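Local coordinates for protein beta-glucosidase (Chaetomella raphigera, PDB 6JXG) that probably hydrolyses terminal, non-reducing beta-D-glucosyl residues to release beta-D-glucose, as a family 3 glycoside hydrolase of cellulose breakdown, at residues T431-I436 and N476-I481; A353-D358 and A423-A428; T338-A343 and S497-V502. One frame throughout, in Å; residues are numbered along the deposited sequence.

Contact 1: T431-I436 and N476-I481. With MAN (alpha-D-mannopyranose), chain E.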
ATOM      1  N   THR A 431      -2.864 -34.293 -11.512  1.00 21.87           N
ATOM      2  CA  THR A 431      -3.285 -32.961 -11.023  1.00 20.57           C
ATOM      3  C   THR A 431      -2.414 -31.979 -11.737  1.00 18.93           C
ATOM      4  O   THR A 431      -1.226 -32.243 -11.918  1.00 19.21           O
ATOM      5  CB  THR A 431      -3.053 -32.871  -9.501  1.00 20.16           C
ATOM      6  OG1 THR A 431      -4.007 -33.716  -8.864  1.00 20.23           O
ATOM      7  CG2 THR A 431      -3.339 -31.414  -8.934  1.00 19.41           C
ATOM      8  N   ALA A 432      -2.993 -30.845 -12.097  1.00 19.11           N
ATOM      9  CA  ALA A 432      -2.302 -29.750 -12.818  1.00 17.00           C
ATOM     10  C   ALA A 432      -2.408 -28.447 -12.068  1.00 16.96           C
ATOM     11  O   ALA A 432      -3.517 -28.052 -11.706  1.00 19.45           O
ATOM     12  CB  ALA A 432      -2.954 -29.542 -14.166  1.00 17.47           C
ATOM     13  N   ILE A 433      -1.279 -27.784 -11.861  1.00 15.76           N
ATOM     14  CA  ILE A 433      -1.262 -26.435 -11.264  1.00 15.31           C
ATOM     15  C   ILE A 433      -0.828 -25.469 -12.368  1.00 14.56           C
ATOM     16  O   ILE A 433       0.260 -25.656 -12.984  1.00 15.23           O
ATOM     17  CB  ILE A 433      -0.256 -26.294 -10.101  1.00 15.23           C
ATOM     18  CG1 ILE A 433      -0.333 -27.495  -9.132  1.00 16.63           C
ATOM     19  CG2 ILE A 433      -0.453 -24.947  -9.457  1.00 16.37           C
ATOM     20  CD1 ILE A 433       0.664 -27.519  -7.976  1.00 16.37           C
ATOM     21  N   VAL A 434      -1.709 -24.504 -12.650  1.00 12.99           N
ATOM     22  CA  VAL A 434      -1.547 -23.581 -13.706  1.00 14.26           C
ATOM     23  C   VAL A 434      -1.401 -22.151 -13.101  1.00 14.69           C
ATOM     24  O   VAL A 434      -2.169 -21.756 -12.232  1.00 15.18           O
ATOM     25  CB  VAL A 434      -2.699 -23.688 -14.752  1.00 15.11           C
ATOM     26  CG1 VAL A 434      -4.073 -23.551 -14.127  1.00 16.84           C
ATOM     27  CG2 VAL A 434      -2.544 -22.684 -15.868  1.00 16.43           C
ATOM     28  N   PHE A 435      -0.450 -21.399 -13.637  1.00 14.49           N
ATOM     29  CA  PHE A 435       0.049 -20.154 -13.067  1.00 15.19           C
ATOM     30  C   PHE A 435      -0.236 -19.038 -14.057  1.00 14.95           C
ATOM     31  O   PHE A 435       0.241 -19.051 -15.200  1.00 17.58           O
ATOM     32  CB  PHE A 435       1.576 -20.277 -12.822  1.00 15.51           C
ATOM     33  CG  PHE A 435       1.949 -21.253 -11.744  1.00 14.96           C
ATOM     34  CD1 PHE A 435       2.199 -20.816 -10.444  1.00 14.49           C
ATOM     35  CD2 PHE A 435       1.987 -22.595 -11.986  1.00 13.88           C
ATOM     36  CE1 PHE A 435       2.513 -21.716  -9.440  1.00 14.34           C
ATOM     37  CE2 PHE A 435       2.310 -23.502 -10.966  1.00 14.16           C
ATOM     38  CZ  PHE A 435       2.555 -23.055  -9.695  1.00 14.72           C
ATOM     39  N   ILE A 436      -1.009 -18.060 -13.621  1.00 12.87           N
ATOM     40  CA  ILE A 436      -1.419 -16.950 -14.426  1.00 12.23           C
ATOM     41  C   ILE A 436      -1.204 -15.657 -13.668  1.00 12.83           C
ATOM     42  O   ILE A 436      -1.141 -15.654 -12.416  1.00 13.45           O
ATOM     43  CB  ILE A 436      -2.878 -17.069 -14.932  1.00 11.90           C
ATOM     44  CG1 ILE A 436      -3.888 -17.172 -13.781  1.00 12.08           C
ATOM     45  CG2 ILE A 436      -2.987 -18.261 -15.847  1.00 12.81           C
ATOM     46  CD1 ILE A 436      -5.337 -16.934 -14.143  1.00 12.28           C
ATOM     47  N   ASN A 476      -8.488 -32.328 -12.379  1.00 19.84           N
ATOM     48  CA  ASN A 476      -8.066 -31.756 -11.082  1.00 20.13           C
ATOM     49  C   ASN A 476      -7.099 -30.633 -11.329  1.00 19.57           C
ATOM     50  O   ASN A 476      -5.891 -30.874 -11.437  1.00 21.23           O
ATOM     51  CB  ASN A 476      -7.411 -32.771 -10.141  1.00 22.20           C
ATOM     52  CG  ASN A 476      -8.387 -33.823  -9.669  1.00 24.77           C
ATOM     53  OD1 ASN A 476      -9.255 -33.570  -8.830  1.00 25.10           O
ATOM     54  ND2 ASN A 476      -8.298 -34.987 -10.268  1.00 28.55           N
ATOM     55  N   VAL A 477      -7.637 -29.426 -11.356  1.00 17.29           N
ATOM     56  CA  VAL A 477      -6.842 -28.267 -11.652  1.00 17.14           C
ATOM     57  C   VAL A 477      -6.775 -27.321 -10.487  1.00 16.13           C
ATOM     58  O   VAL A 477      -7.806 -26.878  -9.978  1.00 16.55           O
ATOM     59  CB  VAL A 477      -7.432 -27.505 -12.848  1.00 16.56           C
ATOM     60  CG1 VAL A 477      -6.559 -26.286 -13.204  1.00 16.84           C
ATOM     61  CG2 VAL A 477      -7.593 -28.456 -14.060  1.00 17.81           C
ATOM     62  N   ILE A 478      -5.567 -26.911 -10.150  1.00 16.01           N
ATOM     63  CA  ILE A 478      -5.380 -25.850  -9.125  1.00 15.73           C
ATOM     64  C   ILE A 478      -4.908 -24.606  -9.891  1.00 14.79           C
ATOM     65  O   ILE A 478      -3.890 -24.706 -10.631  1.00 15.10           O
ATOM     66  CB  ILE A 478      -4.234 -26.248  -8.202  1.00 16.70           C
ATOM     67  CG1 ILE A 478      -4.467 -27.648  -7.609  1.00 18.23           C
ATOM     68  CG2 ILE A 478      -3.948 -25.160  -7.164  1.00 15.03           C
ATOM     69  CD1 ILE A 478      -5.703 -27.851  -6.812  1.00 18.86           C
ATOM     70  N   VAL A 479      -5.598 -23.481  -9.781  1.00 14.73           N
ATOM     71  CA  VAL A 479      -5.172 -22.222 -10.404  1.00 14.53           C
ATOM     72  C   VAL A 479      -4.449 -21.341  -9.375  1.00 14.36           C
ATOM     73  O   VAL A 479      -5.009 -20.987  -8.366  1.00 13.71           O
ATOM     74  CB  VAL A 479      -6.346 -21.434 -11.015  1.00 13.94           C
ATOM     75  CG1 VAL A 479      -5.893 -20.144 -11.668  1.00 14.08           C
ATOM     76  CG2 VAL A 479      -7.099 -22.295 -12.010  1.00 14.73           C
ATOM     77  N   VAL A 480      -3.207 -20.997  -9.673  1.00 14.54           N
ATOM     78  CA  VAL A 480      -2.425 -19.966  -8.917  1.00 13.89           C
ATOM     79  C   VAL A 480      -2.397 -18.677  -9.681  1.00 13.73           C
ATOM     80  O   VAL A 480      -1.924 -18.677 -10.828  1.00 13.00           O
ATOM     81  CB  VAL A 480      -1.005 -20.445  -8.631  1.00 13.61           C
ATOM     82  CG1 VAL A 480      -0.191 -19.364  -7.927  1.00 15.89           C
ATOM     83  CG2 VAL A 480      -1.101 -21.688  -7.802  1.00 14.28           C
ATOM     84  N   ILE A 481      -2.810 -17.568  -9.034  1.00 12.04           N
ATOM     85  CA  ILE A 481      -2.891 -16.321  -9.684  1.00 12.24           C
ATOM     86  C   ILE A 481      -1.995 -15.327  -8.980  1.00 12.96           C
ATOM     87  O   ILE A 481      -2.197 -15.102  -7.780  1.00 11.32           O
ATOM     88  CB  ILE A 481      -4.316 -15.783  -9.673  1.00 13.30           C
ATOM     89  CG1 ILE A 481      -5.290 -16.738 -10.318  1.00 13.40           C
ATOM     90  CG2 ILE A 481      -4.418 -14.454 -10.423  1.00 13.81           C
ATOM     91  CD1 ILE A 481      -6.720 -16.190 -10.387  1.00 13.89           C
TER
HETATM   92  C1  MAN E 804      -3.484 -34.176  -7.633  1.00 23.08           C
HETATM   93  C2  MAN E 804      -4.497 -35.332  -7.624  1.00 28.27           C
HETATM   94  C3  MAN E 804      -5.893 -34.986  -7.098  1.00 29.94           C
HETATM   95  C4  MAN E 804      -5.802 -34.137  -5.836  1.00 30.55           C
HETATM   96  C5  MAN E 804      -4.984 -32.939  -6.233  1.00 27.65           C
HETATM   97  C6  MAN E 804      -4.987 -31.876  -5.160  1.00 28.50           C
HETATM   98  O2  MAN E 804      -3.947 -36.255  -6.751  1.00 29.66           O
HETATM   99  O3  MAN E 804      -6.499 -36.216  -6.803  1.00 34.64           O
HETATM  100  O4  MAN E 804      -7.087 -33.742  -5.325  1.00 34.28           O
HETATM  101  O5  MAN E 804      -3.659 -33.334  -6.529  1.00 25.70           O
HETATM  102  O6  MAN E 804      -4.339 -32.344  -3.991  1.00 30.84           O
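Ala432 O is gripped twice: the amide of Ile478 reaches it at 2.8 Å, N to O, nearly along the C=O axis (168° at the hydrogen), and the CA-H of Val477 adds a softer contact. The same pairing recurs along this parallel ladder, where Ile478 O takes Val434 N at 3.0 Å together with the CA-H of Ile433, and Val480 O likewise serves Ile436 and Phe435. Beta-branched residues suit these central strands, which are covered on both faces. On one face, Ile433 CG2 lies alongside Val480 CG2 at 3.7 Å, and CD1 of the Phe435 ring rests 3.7 Å from Val480 CB. On the other, Val434 holds CG1 in the crowded position between backbone N and carbonyl carbon (chi1 54°), where it meets Val477 CG1 at 3.8 Å; helix 463-471 covers this face. Beside the first rung, Thr431 OG1 carries an O-linked mannose. The flat face of the Asn476 amide lies against the sugar, with CG 3.8 Å from MAN C3, and Asn476 CB stands 3.8 Å from Thr431 OG1. An alanine here would remove the amide and probably leave that side of the mannose less supported, while the main-chain bond to Ala432 N could persist. Buried peptide groups thus satisfy one another between apolar side chains, and polar chemistry gathers at the glycosylated end.

Contact 2: A353-D358 and A423-A428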
ATOM      1  N   ALA A 353       1.450 -31.717 -13.047  1.00 18.28           N
ATOM      2  CA  ALA A 353       1.851 -30.866 -14.153  1.00 18.41           C
ATOM      3  C   ALA A 353       2.013 -29.411 -13.652  1.00 20.17           C
ATOM      4  O   ALA A 353       1.207 -28.951 -12.799  1.00 15.39           O
ATOM      5  CB  ALA A 353       0.799 -30.939 -15.292  1.00 19.47           C
ATOM      6  N   ILE A 354       3.036 -28.719 -14.158  1.00 20.11           N
ATOM      7  CA  ILE A 354       3.370 -27.314 -13.732  1.00 19.31           C
ATOM      8  C   ILE A 354       3.334 -26.466 -15.001  1.00 18.28           C
ATOM      9  O   ILE A 354       4.144 -26.689 -15.938  1.00 16.11           O
ATOM     10  CB  ILE A 354       4.701 -27.252 -12.956  1.00 20.79           C
ATOM     11  CG1 ILE A 354       4.648 -28.174 -11.734  1.00 20.62           C
ATOM     12  CG2 ILE A 354       5.114 -25.810 -12.600  1.00 20.47           C
ATOM     13  CD1 ILE A 354       3.757 -27.791 -10.569  1.00 20.75           C
ATOM     14  N   ILE A 355       2.327 -25.574 -15.088  1.00 15.80           N
ATOM     15  CA  ILE A 355       1.979 -24.940 -16.344  1.00 16.86           C
ATOM     16  C   ILE A 355       1.969 -23.411 -16.227  1.00 15.62           C
ATOM     17  O   ILE A 355       1.356 -22.869 -15.342  1.00 15.97           O
ATOM     18  CB  ILE A 355       0.590 -25.454 -16.853  1.00 18.62           C
ATOM     19  CG1 ILE A 355       0.620 -26.962 -16.986  1.00 22.46           C
ATOM     20  CG2 ILE A 355       0.159 -24.779 -18.149  1.00 17.12           C
ATOM     21  CD1 ILE A 355      -0.739 -27.596 -16.929  1.00 25.11           C
ATOM     22  N   GLY A 356       2.569 -22.734 -17.197  1.00 15.21           N
ATOM     23  CA  GLY A 356       2.586 -21.295 -17.233  1.00 15.18           C
ATOM     24  C   GLY A 356       3.947 -20.752 -16.999  1.00 13.88           C
ATOM     25  O   GLY A 356       4.660 -21.254 -16.164  1.00 15.67           O
ATOM     26  N   GLN A 357       4.282 -19.675 -17.687  1.00 14.06           N
ATOM     27  CA  GLN A 357       5.585 -19.060 -17.529  1.00 14.83           C
ATOM     28  C   GLN A 357       5.707 -18.416 -16.166  1.00 14.98           C
ATOM     29  O   GLN A 357       6.796 -18.206 -15.731  1.00 16.78           O
ATOM     30  CB  GLN A 357       5.862 -18.002 -18.613  1.00 14.15           C
ATOM     31  CG  GLN A 357       4.967 -16.819 -18.651  1.00 14.95           C
ATOM     32  CD  GLN A 357       5.541 -15.713 -19.481  1.00 15.23           C
ATOM     33  OE1 GLN A 357       6.772 -15.437 -19.418  1.00 16.24           O
ATOM     34  NE2 GLN A 357       4.719 -15.129 -20.301  1.00 15.12           N
ATOM     35  N   ASP A 358       4.575 -18.094 -15.526  1.00 14.36           N
ATOM     36  CA  ASP A 358       4.577 -17.577 -14.148  1.00 13.51           C
ATOM     37  C   ASP A 358       5.158 -18.574 -13.127  1.00 13.90           C
ATOM     38  O   ASP A 358       5.419 -18.196 -11.997  1.00 14.20           O
ATOM     39  CB  ASP A 358       3.127 -17.072 -13.785  1.00 12.95           C
ATOM     40  CG  ASP A 358       3.001 -16.535 -12.336  1.00 13.71           C
ATOM     41  OD1 ASP A 358       3.701 -15.555 -12.049  1.00 13.06           O
ATOM     42  OD2 ASP A 358       2.146 -17.024 -11.546  1.00 13.20           O
ATOM     43  N   ALA A 423      -2.365 -28.211 -22.450  1.00 22.04           N
ATOM     44  CA  ALA A 423      -3.350 -29.332 -22.441  1.00 22.26           C
ATOM     45  C   ALA A 423      -2.606 -30.650 -22.488  1.00 22.35           C
ATOM     46  O   ALA A 423      -2.976 -31.658 -21.832  1.00 21.44           O
ATOM     47  CB  ALA A 423      -4.319 -29.207 -23.607  1.00 21.14           C
ATOM     48  N   SER A 424      -1.497 -30.621 -23.218  1.00 22.85           N
ATOM     49  CA  SER A 424      -0.682 -31.778 -23.331  1.00 21.50           C
ATOM     50  C   SER A 424      -0.112 -32.187 -21.996  1.00 23.19           C
ATOM     51  O   SER A 424      -0.208 -33.364 -21.605  1.00 20.98           O
ATOM     52  CB  SER A 424       0.431 -31.570 -24.359  1.00 25.72           C
ATOM     53  OG  SER A 424       1.137 -32.773 -24.448  1.00 24.01           O
ATOM     54  N   ALA A 425       0.481 -31.247 -21.245  1.00 22.01           N
ATOM     55  CA  ALA A 425       1.028 -31.618 -19.953  1.00 18.75           C
ATOM     56  C   ALA A 425      -0.049 -31.975 -18.952  1.00 18.58           C
ATOM     57  O   ALA A 425       0.203 -32.833 -18.121  1.00 21.15           O
ATOM     58  CB  ALA A 425       1.884 -30.458 -19.383  1.00 21.09           C
ATOM     59  N   ALA A 426      -1.208 -31.291 -18.994  1.00 18.86           N
ATOM     60  CA  ALA A 426      -2.325 -31.565 -18.039  1.00 19.86           C
ATOM     61  C   ALA A 426      -2.810 -33.064 -18.132  1.00 21.71           C
ATOM     62  O   ALA A 426      -3.097 -33.739 -17.136  1.00 20.25           O
ATOM     63  CB  ALA A 426      -3.459 -30.626 -18.350  1.00 18.45           C
ATOM     64  N   ALA A 427      -2.805 -33.583 -19.349  1.00 22.95           N
ATOM     65  CA  ALA A 427      -3.336 -34.931 -19.630  1.00 21.56           C
ATOM     66  C   ALA A 427      -2.405 -35.964 -19.080  1.00 26.40           C
ATOM     67  O   ALA A 427      -2.810 -37.097 -18.811  1.00 26.45           O
ATOM     68  CB  ALA A 427      -3.494 -35.093 -21.101  1.00 21.90           C
ATOM     69  N   ALA A 428      -1.155 -35.567 -18.827  1.00 25.04           N
ATOM     70  CA  ALA A 428      -0.169 -36.527 -18.463  1.00 25.69           C
ATOM     71  C   ALA A 428       0.061 -36.552 -16.984  1.00 25.63           C
ATOM     72  O   ALA A 428       0.976 -37.217 -16.566  1.00 26.95           O
ATOM     73  CB  ALA A 428       1.155 -36.286 -19.234  1.00 27.36           C
TER
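Ala353 CB presses against the helix backbone itself, 3.5 Å from Ala425 O, and also meets Ala425 CB at 4.3 Å. Two residues on, and on the same face, Ile355 uses its longer branch: with CG1 anti to the carbonyl carbon and the chain then extended, CD1 comes to 4.3 Å from Ala426 CB, while Ile355 CG1 lies 4.4 Å from Ala425 CB. No hydrogen bond crosses between 353-358 and 423-428; the join is van der Waals contact of methyl groups with one another and with the helix backbone, and the axes of strand 353-355 and helix 423-427 come within 7.9 Å. Alanine suits the place because its single methyl fits this close spacing, whereas isoleucine suits the place where a side chain must span to the helix. Beyond this first shell, Ala428 N bonds back to Ala425 O at 3.1 Å, so that the oxygen touched by Ala353 CB has a partner. After the strand, Gly356 takes backbone angles (phi 111°) at which a CB would be forced against Ile355 O, and the 3-10 segment that follows is tied down by Gln357 N to Asp417 OD1 and by the Asp358 carboxylate to Asn482 and Leu379. Helix 419-427 belongs to a beta-alpha-beta crossover from strand 410-414 to strand 431-438; its segment 423-427 runs at 160° to strand 353-355, nearly antiparallel. Strand 351-355 lies between those two strands, with helix 463-471 alongside touching Ile355 and Ala426.

Contact 3: T338-A343 and S497-V502. With MAN (alpha-D-mannopyranose), chain E.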
ATOM      1  N   THR A 338     -11.108 -20.599  -3.570  1.00 14.50           N
ATOM      2  CA  THR A 338     -11.968 -21.799  -3.679  1.00 14.92           C
ATOM      3  C   THR A 338     -11.104 -22.971  -3.327  1.00 14.11           C
ATOM      4  O   THR A 338      -9.906 -22.932  -3.542  1.00 13.18           O
ATOM      5  CB  THR A 338     -12.541 -22.049  -5.114  1.00 15.45           C
ATOM      6  OG1 THR A 338     -11.479 -22.251  -6.028  1.00 17.22           O
ATOM      7  CG2 THR A 338     -13.290 -20.865  -5.635  1.00 16.96           C
ATOM      8  N   ASN A 339     -11.711 -24.048  -2.820  1.00 13.65           N
ATOM      9  CA  ASN A 339     -11.017 -25.278  -2.547  1.00 15.69           C
ATOM     10  C   ASN A 339     -12.055 -26.402  -2.384  1.00 16.45           C
ATOM     11  O   ASN A 339     -12.668 -26.514  -1.351  1.00 19.82           O
ATOM     12  CB  ASN A 339     -10.260 -25.103  -1.235  1.00 15.11           C
ATOM     13  CG  ASN A 339      -9.338 -26.263  -0.933  1.00 15.30           C
ATOM     14  OD1 ASN A 339      -9.015 -27.053  -1.804  1.00 15.35           O
ATOM     15  ND2 ASN A 339      -8.915 -26.384   0.315  1.00 14.82           N
ATOM     16  N   LYS A 340     -12.326 -27.123  -3.425  1.00 18.99           N
ATOM     17  CA  LYS A 340     -13.365 -28.156  -3.438  1.00 21.41           C
ATOM     18  C   LYS A 340     -12.843 -29.477  -2.901  1.00 21.07           C
ATOM     19  O   LYS A 340     -11.842 -29.983  -3.418  1.00 19.20           O
ATOM     20  CB  LYS A 340     -13.812 -28.352  -4.854  1.00 24.35           C
ATOM     21  CG  LYS A 340     -14.464 -27.115  -5.450  1.00 29.23           C
ATOM     22  CD  LYS A 340     -15.047 -27.440  -6.817  1.00 34.56           C
ATOM     23  CE  LYS A 340     -15.018 -26.301  -7.825  1.00 40.42           C
ATOM     24  NZ  LYS A 340     -16.326 -25.605  -7.913  1.00 46.51           N
ATOM     25  N   ASN A 341     -13.613 -30.063  -1.952  1.00 23.95           N
ATOM     26  CA  ASN A 341     -13.242 -31.193  -1.047  1.00 29.09           C
ATOM     27  C   ASN A 341     -11.785 -31.403  -0.920  1.00 27.70           C
ATOM     28  O   ASN A 341     -11.241 -32.452  -1.239  1.00 22.42           O
ATOM     29  CB  ASN A 341     -13.924 -32.486  -1.398  1.00 36.07           C
ATOM     30  CG  ASN A 341     -14.196 -32.537  -2.829  1.00 39.14           C
ATOM     31  OD1 ASN A 341     -13.248 -32.513  -3.609  1.00 41.19           O
ATOM     32  ND2 ASN A 341     -15.478 -32.432  -3.208  1.00 36.57           N
ATOM     33  N   LYS A 342     -11.169 -30.350  -0.413  1.00 24.69           N
ATOM     34  CA  LYS A 342      -9.842 -30.438   0.117  1.00 24.06           C
ATOM     35  C   LYS A 342      -8.845 -30.792  -0.953  1.00 19.79           C
ATOM     36  O   LYS A 342      -7.864 -31.535  -0.694  1.00 21.86           O
ATOM     37  CB  LYS A 342      -9.798 -31.440   1.262  1.00 26.42           C
ATOM     38  CG  LYS A 342     -10.839 -31.162   2.332  1.00 30.56           C
ATOM     39  CD  LYS A 342     -10.812 -32.265   3.373  1.00 33.65           C
ATOM     40  CE  LYS A 342     -10.199 -31.796   4.657  1.00 36.21           C
ATOM     41  NZ  LYS A 342     -11.176 -31.699   5.769  1.00 39.16           N
ATOM     42  N   ALA A 343      -9.060 -30.239  -2.131  1.00 18.90           N
ATOM     43  CA  ALA A 343      -8.042 -30.260  -3.174  1.00 18.20           C
ATOM     44  C   ALA A 343      -6.680 -29.842  -2.586  1.00 18.27           C
ATOM     45  O   ALA A 343      -5.656 -30.483  -2.783  1.00 20.21           O
ATOM     46  CB  ALA A 343      -8.449 -29.354  -4.331  1.00 18.62           C
ATOM     47  N   SER A 497     -13.489 -28.632 -13.707  1.00 19.55           N
ATOM     48  CA  SER A 497     -12.266 -29.242 -13.223  1.00 20.85           C
ATOM     49  C   SER A 497     -11.359 -28.337 -12.329  1.00 18.75           C
ATOM     50  O   SER A 497     -10.432 -28.829 -11.708  1.00 16.32           O
ATOM     51  CB  SER A 497     -11.413 -29.811 -14.398  1.00 24.42           C
ATOM     52  OG  SER A 497     -11.485 -28.970 -15.511  1.00 32.10           O
ATOM     53  N   VAL A 498     -11.666 -27.060 -12.247  1.00 18.78           N
ATOM     54  CA  VAL A 498     -10.889 -26.127 -11.363  1.00 17.10           C
ATOM     55  C   VAL A 498     -11.372 -26.354  -9.937  1.00 16.27           C
ATOM     56  O   VAL A 498     -12.556 -26.056  -9.576  1.00 15.66           O
ATOM     57  CB  VAL A 498     -11.046 -24.679 -11.778  1.00 17.17           C
ATOM     58  CG1 VAL A 498     -10.411 -23.725 -10.722  1.00 17.60           C
ATOM     59  CG2 VAL A 498     -10.380 -24.441 -13.140  1.00 19.65           C
ATOM     60  N   LYS A 499     -10.513 -27.000  -9.185  1.00 14.73           N
ATOM     61  CA  LYS A 499     -10.837 -27.444  -7.841  1.00 15.91           C
ATOM     62  C   LYS A 499     -10.352 -26.461  -6.778  1.00 16.15           C
ATOM     63  O   LYS A 499     -10.892 -26.482  -5.683  1.00 16.94           O
ATOM     64  CB  LYS A 499     -10.204 -28.809  -7.528  1.00 18.27           C
ATOM     65  CG  LYS A 499     -10.540 -29.920  -8.546  1.00 17.70           C
ATOM     66  CD  LYS A 499     -12.040 -30.104  -8.697  1.00 18.20           C
ATOM     67  CE  LYS A 499     -12.367 -31.310  -9.561  1.00 22.09           C
ATOM     68  NZ  LYS A 499     -13.776 -31.161  -9.916  1.00 24.48           N
ATOM     69  N   ALA A 500      -9.344 -25.632  -7.084  1.00 13.99           N
ATOM     70  CA  ALA A 500      -8.851 -24.615  -6.105  1.00 13.53           C
ATOM     71  C   ALA A 500      -8.276 -23.414  -6.835  1.00 13.70           C
ATOM     72  O   ALA A 500      -7.710 -23.540  -7.938  1.00 14.16           O
ATOM     73  CB  ALA A 500      -7.878 -25.218  -5.127  1.00 13.87           C
ATOM     74  N   ILE A 501      -8.552 -22.225  -6.298  1.00 13.28           N
ATOM     75  CA  ILE A 501      -7.996 -21.006  -6.832  1.00 13.38           C
ATOM     76  C   ILE A 501      -7.241 -20.317  -5.666  1.00 13.90           C
ATOM     77  O   ILE A 501      -7.825 -20.002  -4.627  1.00 12.46           O
ATOM     78  CB  ILE A 501      -9.073 -20.080  -7.405  1.00 14.11           C
ATOM     79  CG1 ILE A 501      -9.811 -20.761  -8.547  1.00 15.06           C
ATOM     80  CG2 ILE A 501      -8.449 -18.822  -7.956  1.00 14.29           C
ATOM     81  CD1 ILE A 501     -10.917 -19.894  -9.060  1.00 16.55           C
ATOM     82  N   VAL A 502      -5.937 -20.129  -5.870  1.00 13.45           N
ATOM     83  CA  VAL A 502      -5.074 -19.462  -4.903  1.00 13.19           C
ATOM     84  C   VAL A 502      -4.717 -18.073  -5.397  1.00 12.55           C
ATOM     85  O   VAL A 502      -4.051 -17.950  -6.399  1.00 14.32           O
ATOM     86  CB  VAL A 502      -3.804 -20.276  -4.751  1.00 13.27           C
ATOM     87  CG1 VAL A 502      -2.891 -19.600  -3.765  1.00 14.25           C
ATOM     88  CG2 VAL A 502      -4.184 -21.750  -4.425  1.00 14.56           C
TER
HETATM   89  C1  MAN E 804      -3.484 -34.176  -7.633  1.00 23.08           C
HETATM   90  C2  MAN E 804      -4.497 -35.332  -7.624  1.00 28.27           C
HETATM   91  C3  MAN E 804      -5.893 -34.986  -7.098  1.00 29.94           C
HETATM   92  C4  MAN E 804      -5.802 -34.137  -5.836  1.00 30.55           C
HETATM   93  C5  MAN E 804      -4.984 -32.939  -6.233  1.00 27.65           C
HETATM   94  C6  MAN E 804      -4.987 -31.876  -5.160  1.00 28.50           C
HETATM   95  O2  MAN E 804      -3.947 -36.255  -6.751  1.00 29.66           O
HETATM   96  O3  MAN E 804      -6.499 -36.216  -6.803  1.00 34.64           O
HETATM   97  O4  MAN E 804      -7.087 -33.742  -5.325  1.00 34.28           O
HETATM   98  O5  MAN E 804      -3.659 -33.334  -6.529  1.00 25.70           O
HETATM   99  O6  MAN E 804      -4.339 -32.344  -3.991  1.00 30.84           O
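Ile501 N approaches Thr338 O from above the carbonyl plane, 40° out of it, so this 3.2 Å hydrogen bond misses the lone pairs. Thr338 OG1, set in the crowded position between backbone N and carbonyl carbon, stands 2.9 Å from the same Ile501 N and rests on Ile501 CG1 at 3.4 Å. A far straighter bond follows at Lys340, whose N reaches Lys499 O at 2.8 Å, nearly along the C=O axis (173° at the hydrogen). Lys499 has turned out of extended geometry here (psi -23°). Lys340 then lays its aliphatic chain past that carbonyl, with CE 3.0 Å from Val498 O, a tight approach; lysine suits this exposed place, its long chain able to cover backbone and still carry a charge. Lys499 NZ is bonded to Ser496 O. After the turn, the small Ala343 tucks CB 3.7 Å from Lys499 CB and also touches Ala500, and helix 490-493 packs on Thr338 and Ile501. Ala343 O accepts MAN O6 at 2.6 Å, though its exact position is less sure. Two main-chain hydrogen bonds thus fasten 338-343 to strand 498-502, while the two lysines, their NZ atoms not in contact, probably repel each other mildly.

In the fold
All three contacts belong to the six-stranded sheet of the family 3 C-terminal domain, the alpha/beta sandwich of these enzymes. Contact 1 joins two central strands, 431-438 and 477-483, and its centre lies about 9 Å from those of contacts 2 and 3, which are about 17 Å apart. Contact 2 lays helix 419-427 on the neighbouring strand 351-355, while contact 3 adds the antiparallel edge strand 335-339 to strand 498-503. In sequence, 338-343 opens and 497-502 closes the series, with contact 2 completed before contact 1 begins. Chain segments 154 residues apart thus meet in one sheet, and contacts 1 and 3 share the mannose on Thr431, a glycan attached beside the central strands, not a substrate site.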